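Local coordinates for hypothetical protein MerP (Cupriavidus metallidurans, PDB 1OSD) that probably binds mercuric ions in the periplasm as part of bacterial mercury resistance, through a small heavy-metal-associated domain, at residues A1-T6 / V45-A50; T20-I25 / S32-T37. All blocks are in the same frame, centred on the assembly; numbering follows the deposited sequence.

Contact 1 (A1-T6 / V45-A50)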
ATOM      1  N   ALA A   1      10.316  -5.414 -13.738  1.00 42.77           N
ATOM      2  CA  ALA A   1      10.619  -3.972 -13.654  1.00 42.40           C
ATOM      3  C   ALA A   1      10.118  -3.218 -12.411  1.00 43.36           C
ATOM      4  O   ALA A   1       8.938  -3.360 -12.023  1.00 39.52           O
ATOM      5  CB  ALA A   1      10.036  -3.245 -14.943  1.00 41.98           C
ATOM      6  N   THR A   2      10.985  -2.263 -11.942  1.00 42.77           N
ATOM      7  CA  THR A   2      10.684  -1.403 -10.849  1.00 42.65           C
ATOM      8  C   THR A   2       9.556  -0.413 -11.196  1.00 41.26           C
ATOM      9  O   THR A   2       9.604   0.300 -12.199  1.00 41.60           O
ATOM     10  CB  THR A   2      11.928  -0.668 -10.374  1.00 43.87           C
ATOM     11  OG1 THR A   2      12.952  -1.636 -10.058  1.00 46.13           O
ATOM     12  CG2 THR A   2      11.672   0.034  -9.043  1.00 43.28           C
ATOM     13  N   GLN A   3       8.570  -0.404 -10.341  1.00 39.32           N
ATOM     14  CA  GLN A   3       7.398   0.446 -10.482  1.00 39.03           C
ATOM     15  C   GLN A   3       7.124   1.181  -9.207  1.00 37.86           C
ATOM     16  O   GLN A   3       7.473   0.677  -8.121  1.00 36.41           O
ATOM     17  CB  GLN A   3       6.146  -0.363 -10.789  1.00 40.84           C
ATOM     18  CG  GLN A   3       5.880  -0.869 -12.141  1.00 44.45           C
ATOM     19  CD  GLN A   3       6.233   0.081 -13.254  1.00 52.75           C
ATOM     20  OE1 GLN A   3       6.974  -0.299 -14.146  1.00 58.71           O
ATOM     21  NE2 GLN A   3       5.659   1.280 -13.242  1.00 58.22           N
ATOM     22  N   THR A   4       6.525   2.375  -9.345  1.00 37.25           N
ATOM     23  CA  THR A   4       6.070   3.166  -8.245  1.00 38.05           C
ATOM     24  C   THR A   4       4.592   3.516  -8.428  1.00 39.08           C
ATOM     25  O   THR A   4       4.174   4.096  -9.407  1.00 40.31           O
ATOM     26  CB  THR A   4       6.963   4.363  -7.941  1.00 38.09           C
ATOM     27  OG1 THR A   4       8.155   3.920  -7.238  1.00 41.21           O
ATOM     28  CG2 THR A   4       6.372   5.120  -6.812  1.00 38.74           C
ATOM     29  N   VAL A   5       3.799   3.149  -7.438  1.00 38.50           N
ATOM     30  CA  VAL A   5       2.367   3.397  -7.438  1.00 35.84           C
ATOM     31  C   VAL A   5       1.956   4.046  -6.123  1.00 36.73           C
ATOM     32  O   VAL A   5       2.476   3.724  -5.058  1.00 38.25           O
ATOM     33  CB  VAL A   5       1.602   2.104  -7.679  1.00 34.73           C
ATOM     34  CG1 VAL A   5       1.745   1.124  -6.514  1.00 35.97           C
ATOM     35  CG2 VAL A   5       0.090   2.384  -8.028  1.00 38.60           C
ATOM     36  N   THR A   6       1.020   4.992  -6.225  1.00 37.46           N
ATOM     37  CA  THR A   6       0.357   5.600  -5.124  1.00 37.71           C
ATOM     38  C   THR A   6      -1.058   5.067  -4.933  1.00 37.16           C
ATOM     39  O   THR A   6      -1.917   5.120  -5.821  1.00 34.58           O
ATOM     40  CB  THR A   6       0.302   7.158  -5.250  1.00 37.21           C
ATOM     41  OG1 THR A   6       1.616   7.680  -5.314  1.00 40.32           O
ATOM     42  CG2 THR A   6      -0.288   7.762  -3.990  1.00 40.18           C
ATOM     43  N   VAL A  45       4.207   2.934  -3.035  1.00 38.83           N
ATOM     44  CA  VAL A  45       4.822   1.606  -3.004  1.00 37.62           C
ATOM     45  C   VAL A  45       5.669   1.466  -4.203  1.00 38.41           C
ATOM     46  O   VAL A  45       5.219   1.678  -5.326  1.00 39.36           O
ATOM     47  CB  VAL A  45       3.766   0.495  -3.073  1.00 38.33           C
ATOM     48  CG1 VAL A  45       4.417  -0.896  -2.919  1.00 39.39           C
ATOM     49  CG2 VAL A  45       2.639   0.734  -2.113  1.00 40.19           C
ATOM     50  N   THR A  46       6.937   1.154  -3.953  1.00 38.22           N
ATOM     51  CA  THR A  46       7.927   0.854  -4.994  1.00 36.81           C
ATOM     52  C   THR A  46       8.146  -0.691  -4.981  1.00 36.79           C
ATOM     53  O   THR A  46       8.370  -1.320  -3.941  1.00 32.82           O
ATOM     54  CB  THR A  46       9.241   1.523  -4.712  1.00 36.37           C
ATOM     55  OG1 THR A  46       9.123   2.939  -4.866  1.00 36.93           O
ATOM     56  CG2 THR A  46      10.301   1.078  -5.748  1.00 37.04           C
ATOM     57  N   PHE A  47       7.984  -1.275  -6.143  1.00 35.63           N
ATOM     58  CA  PHE A  47       7.934  -2.723  -6.200  1.00 36.80           C
ATOM     59  C   PHE A  47       8.386  -3.240  -7.571  1.00 35.94           C
ATOM     60  O   PHE A  47       8.426  -2.492  -8.617  1.00 34.03           O
ATOM     61  CB  PHE A  47       6.487  -3.210  -5.899  1.00 35.70           C
ATOM     62  CG  PHE A  47       5.500  -2.913  -7.019  1.00 35.45           C
ATOM     63  CD1 PHE A  47       5.286  -3.840  -8.032  1.00 31.67           C
ATOM     64  CD2 PHE A  47       4.745  -1.692  -7.051  1.00 34.66           C
ATOM     65  CE1 PHE A  47       4.366  -3.593  -9.095  1.00 28.40           C
ATOM     66  CE2 PHE A  47       3.870  -1.407  -8.165  1.00 34.35           C
ATOM     67  CZ  PHE A  47       3.674  -2.395  -9.178  1.00 33.90           C
ATOM     68  N   ASP A  48       8.655  -4.560  -7.580  1.00 37.31           N
ATOM     69  CA  ASP A  48       9.014  -5.211  -8.820  1.00 36.30           C
ATOM     70  C   ASP A  48       7.864  -5.933  -9.473  1.00 37.58           C
ATOM     71  O   ASP A  48       7.356  -6.875  -8.889  1.00 38.01           O
ATOM     72  CB  ASP A  48      10.192  -6.093  -8.507  1.00 36.95           C
ATOM     73  CG  ASP A  48      10.784  -6.727  -9.726  1.00 31.55           C
ATOM     74  OD1 ASP A  48      11.849  -7.441  -9.562  1.00 36.18           O
ATOM     75  OD2 ASP A  48      10.246  -6.733 -10.848  1.00 33.49           O
ATOM     76  N   ASP A  49       7.452  -5.458 -10.657  1.00 36.84           N
ATOM     77  CA  ASP A  49       6.250  -5.868 -11.345  1.00 38.46           C
ATOM     78  C   ASP A  49       6.339  -7.252 -12.010  1.00 37.76           C
ATOM     79  O   ASP A  49       5.320  -7.806 -12.446  1.00 35.53           O
ATOM     80  CB  ASP A  49       5.776  -4.859 -12.321  1.00 39.33           C
ATOM     81  CG  ASP A  49       6.631  -4.787 -13.591  1.00 41.43           C
ATOM     82  OD1 ASP A  49       6.339  -3.869 -14.342  1.00 36.13           O
ATOM     83  OD2 ASP A  49       7.589  -5.541 -13.929  1.00 44.35           O
ATOM     84  N   ALA A  50       7.562  -7.809 -11.982  1.00 36.08           N
ATOM     85  CA  ALA A  50       7.804  -9.172 -12.270  1.00 37.03           C
ATOM     86  C   ALA A  50       7.511 -10.072 -11.111  1.00 37.38           C
ATOM     87  O   ALA A  50       7.457 -11.296 -11.339  1.00 39.78           O
ATOM     88  CB  ALA A  50       9.293  -9.389 -12.609  1.00 38.57           C
TER
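Phe-47 meets Gln-3 and Val-5 with its CG set between the backbone N and the carbonyl carbon (chi1 71°), and Asp-49 carries its CG in the same setting (chi1 74°), on the side of Ala-1, where OD2 then meets Ala-1 N. The Phe-47 ring takes Gln-3 CB over one face, displaced toward the rim and 3.9 Å from the ring centroid, a CH-pi contact; Val-5 CG1 comes in at the ring edge, by CE2. On the face of the sheet that bears Thr-2 and Thr-46, the CG2 methyls of these two touch, and the hydroxyls of Thr-4 and Thr-46 share a short hydrogen bond, OG1 to OG1 2.7 Å.

The backbones pair antiparallel, with two bonds each for Val-5 with Val-45 and Gln-3 with Phe-47; Gln-3 N reaches Phe-47 O at 2.7 Å. Past the strand end the ladder gains one more rung, Asp-49 N to Ala-1 O. The Ala-1 N terminus makes two salt bridges, to Asp-49 OD2 at 2.7 Å and to Asp-48 OD2 at 3.2 Å, meeting each carboxylate from above its plane. Asp-48 OD2 also accepts Ala-50 N from the opposite face, closing an Asx turn; two donors therefore grip this one oxygen.

Leu-57 of helix 54-63 packs on Val-5, Val-45 and Phe-47, which places this part of the face against that helix. The pairing joins the two central strands of the antiparallel sheet, in the order 2-3-1-4, of the ferredoxin-like fold of heavy-metal-associated domains.

Contact 2 (T20-I25 / S32-T37)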
ATOM      1  N   THR A  20      -0.143   0.030  10.121  1.00 34.57           N
ATOM      2  CA  THR A  20      -0.864  -1.159   9.836  1.00 35.07           C
ATOM      3  C   THR A  20      -0.728  -1.418   8.356  1.00 34.56           C
ATOM      4  O   THR A  20      -0.508  -2.566   7.939  1.00 36.55           O
ATOM      5  CB  THR A  20      -2.328  -1.099  10.290  1.00 34.35           C
ATOM      6  OG1 THR A  20      -2.441  -1.078  11.730  1.00 31.40           O
ATOM      7  CG2 THR A  20      -3.081  -2.420   9.834  1.00 36.19           C
ATOM      8  N   VAL A  21      -0.865  -0.379   7.570  1.00 35.20           N
ATOM      9  CA  VAL A  21      -0.924  -0.459   6.095  1.00 34.81           C
ATOM     10  C   VAL A  21       0.470  -0.721   5.555  1.00 36.17           C
ATOM     11  O   VAL A  21       0.666  -1.629   4.764  1.00 37.46           O
ATOM     12  CB  VAL A  21      -1.594   0.765   5.442  1.00 34.72           C
ATOM     13  CG1 VAL A  21      -1.323   0.772   3.754  1.00 34.93           C
ATOM     14  CG2 VAL A  21      -3.142   0.967   5.888  1.00 36.34           C
ATOM     15  N   LYS A  22       1.454   0.013   6.087  1.00 35.56           N
ATOM     16  CA  LYS A  22       2.783  -0.064   5.726  1.00 33.03           C
ATOM     17  C   LYS A  22       3.214  -1.523   5.943  1.00 35.17           C
ATOM     18  O   LYS A  22       3.752  -2.129   5.020  1.00 38.37           O
ATOM     19  CB  LYS A  22       3.623   0.887   6.572  1.00 32.97           C
ATOM     20  CG  LYS A  22       5.168   0.901   6.206  1.00 33.89           C
ATOM     21  CD  LYS A  22       5.839   2.062   6.976  1.00 40.31           C
ATOM     22  CE  LYS A  22       7.060   2.722   6.423  1.00 44.48           C
ATOM     23  NZ  LYS A  22       7.907   1.976   5.424  1.00 45.88           N
ATOM     24  N   LYS A  23       3.038  -2.066   7.141  1.00 35.77           N
ATOM     25  CA  LYS A  23       3.391  -3.453   7.433  1.00 38.13           C
ATOM     26  C   LYS A  23       2.787  -4.443   6.424  1.00 38.57           C
ATOM     27  O   LYS A  23       3.514  -5.247   5.798  1.00 35.96           O
ATOM     28  CB  LYS A  23       2.946  -3.883   8.845  1.00 37.17           C
ATOM     29  CG  LYS A  23       3.740  -3.172   9.925  1.00 43.64           C
ATOM     30  CD  LYS A  23       3.759  -3.859  11.318  1.00 50.44           C
ATOM     31  CE  LYS A  23       4.490  -2.911  12.404  1.00 52.36           C
ATOM     32  NZ  LYS A  23       3.914  -3.067  13.787  1.00 54.00           N
ATOM     33  N   ALA A  24       1.451  -4.368   6.269  1.00 35.91           N
ATOM     34  CA  ALA A  24       0.784  -5.225   5.283  1.00 35.97           C
ATOM     35  C   ALA A  24       1.362  -5.173   3.898  1.00 35.28           C
ATOM     36  O   ALA A  24       1.673  -6.244   3.299  1.00 38.68           O
ATOM     37  CB  ALA A  24      -0.767  -4.987   5.281  1.00 36.15           C
ATOM     38  N   ILE A  25       1.762  -4.009   3.406  1.00 34.70           N
ATOM     39  CA  ILE A  25       2.340  -3.980   2.055  1.00 34.46           C
ATOM     40  C   ILE A  25       3.753  -4.517   1.999  1.00 34.42           C
ATOM     41  O   ILE A  25       4.142  -5.252   1.109  1.00 30.17           O
ATOM     42  CB  ILE A  25       2.202  -2.555   1.456  0.50 34.22           C
ATOM     43  CG1 ILE A  25       0.710  -2.236   1.404  0.50 34.22           C
ATOM     44  CG2 ILE A  25       2.723  -2.493   0.002  0.50 33.98           C
ATOM     45  CD1 ILE A  25       0.404  -0.793   1.098  0.50 36.39           C
ATOM     46  N   SER A  32       9.844  -3.140  -2.425  1.00 39.93           N
ATOM     47  CA  SER A  32      11.096  -2.455  -2.015  1.00 41.26           C
ATOM     48  C   SER A  32      10.969  -1.373  -0.975  1.00 40.90           C
ATOM     49  O   SER A  32      11.929  -1.122  -0.218  1.00 40.83           O
ATOM     50  CB  SER A  32      11.710  -1.782  -3.239  1.00 39.48           C
ATOM     51  OG  SER A  32      12.066  -2.873  -3.969  1.00 47.71           O
ATOM     52  N   LYS A  33       9.876  -0.651  -1.038  1.00 39.03           N
ATOM     53  CA  LYS A  33       9.733   0.569  -0.243  1.00 41.25           C
ATOM     54  C   LYS A  33       8.249   0.899  -0.180  1.00 40.75           C
ATOM     55  O   LYS A  33       7.542   0.786  -1.213  1.00 41.52           O
ATOM     56  CB  LYS A  33      10.496   1.730  -0.890  1.00 41.75           C
ATOM     57  CG  LYS A  33      10.774   2.920   0.031  1.00 43.83           C
ATOM     58  CD  LYS A  33      11.387   4.110  -0.760  1.00 49.96           C
ATOM     59  CE  LYS A  33      11.459   5.463   0.055  1.00 55.56           C
ATOM     60  NZ  LYS A  33      12.276   5.466   1.337  1.00 60.17           N
ATOM     61  N   VAL A  34       7.802   1.197   1.035  1.00 39.58           N
ATOM     62  CA  VAL A  34       6.491   1.719   1.324  1.00 39.77           C
ATOM     63  C   VAL A  34       6.553   2.943   2.265  1.00 39.84           C
ATOM     64  O   VAL A  34       7.139   2.916   3.395  1.00 40.50           O
ATOM     65  CB  VAL A  34       5.602   0.705   1.903  1.00 38.79           C
ATOM     66  CG1 VAL A  34       4.220   1.290   2.064  1.00 35.81           C
ATOM     67  CG2 VAL A  34       5.445  -0.473   0.948  1.00 42.87           C
ATOM     68  N   ASP A  35       5.992   4.055   1.788  1.00 38.64           N
ATOM     69  CA  ASP A  35       5.829   5.203   2.679  1.00 37.05           C
ATOM     70  C   ASP A  35       4.359   5.578   2.721  1.00 35.29           C
ATOM     71  O   ASP A  35       3.702   5.724   1.661  1.00 34.54           O
ATOM     72  CB  ASP A  35       6.627   6.360   2.134  1.00 38.13           C
ATOM     73  CG  ASP A  35       8.121   6.149   2.295  1.00 40.45           C
ATOM     74  OD1 ASP A  35       8.843   6.570   1.378  1.00 41.84           O
ATOM     75  OD2 ASP A  35       8.641   5.618   3.309  1.00 42.63           O
ATOM     76  N   VAL A  36       3.877   5.824   3.924  1.00 34.46           N
ATOM     77  CA  VAL A  36       2.463   6.108   4.152  1.00 33.92           C
ATOM     78  C   VAL A  36       2.306   7.501   4.666  1.00 33.70           C
ATOM     79  O   VAL A  36       3.114   7.939   5.483  1.00 35.44           O
ATOM     80  CB  VAL A  36       1.849   5.181   5.131  1.00 33.79           C
ATOM     81  CG1 VAL A  36       1.697   3.797   4.529  1.00 38.39           C
ATOM     82  CG2 VAL A  36       2.763   5.126   6.468  1.00 39.16           C
ATOM     83  N   THR A  37       1.195   8.105   4.334  1.00 34.22           N
ATOM     84  CA  THR A  37       0.837   9.472   4.786  1.00 35.24           C
ATOM     85  C   THR A  37      -0.545   9.544   5.309  1.00 35.31           C
ATOM     86  O   THR A  37      -1.558   9.287   4.604  1.00 32.96           O
ATOM     87  CB  THR A  37       1.085  10.533   3.676  1.00 34.93           C
ATOM     88  OG1 THR A  37       2.479  10.467   3.321  1.00 34.75           O
ATOM     89  CG2 THR A  37       0.850  11.925   4.248  1.00 37.16           C
TER
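Val-34 and Val-36 point from strand 31-37 toward helix 17-26, the helix-on-sheet packing of the ferredoxin-like fold, with the helix and strand segments running nearly antiparallel, the segment axes approaching to 8.2 Å. One hydrogen bond links the two segments, from Lys-22 to the strand backbone. Lys-22 CG lies anti to the backbone N (chi1 -178°), the chain runs extended and bends at its last torsion, and NZ donates to Val-34 O. At 2.4 Å from NZ to Val-34 O the modelled distance is very short, so its exact value is doubtful. Asp-35 OD2 lies 4.3 Å from Lys-22 NZ, beyond a salt bridge, though the opposite charges may still attract. Asp-35 OD1 has a long salt bridge to Lys-33 NZ, 3.6 Å away. Inside the helix, Val-21 O accepts from Ile-25 N, Thr-20 O from Ala-24 N, and Lys-22 O takes the hydroxyl of Ser-26; along the strand, Ser-32 and Lys-33 are both paired opposite Thr-46, a classic beta bulge.

The rest of the contact is apolar. In the modelled conformer of Ile-25, one of two, its side chain crosses that of Val-34 at about a right angle, while Val-36 CG1 touches Lys-22 CB at 4.0 Å.

Strand 42-48 joins the two contacts, whose centres lie 13 Å apart: one edge pairs with strand 2-8 in contact 1, the other with strand 31-37 of contact 2. Thr-46 uses its backbone toward the latter, with Thr-46 O 2.8 Å from Ser-32 N and Thr-46 N 2.8 Å from Lys-33 O, both probable hydrogen bonds. Apolar packing also links them: in the modelled conformer Ile-25 CG2 lies 3.7 Å from Val-45 CG1. Helix 17-26 begins at Cys-17, which is disulfide-bonded to Cys-14 in this oxidized form; when reduced, this CxxC pair is probably the mercury-binding site. The side chain of Val-21 in contact 2 lies near the pair without touching it.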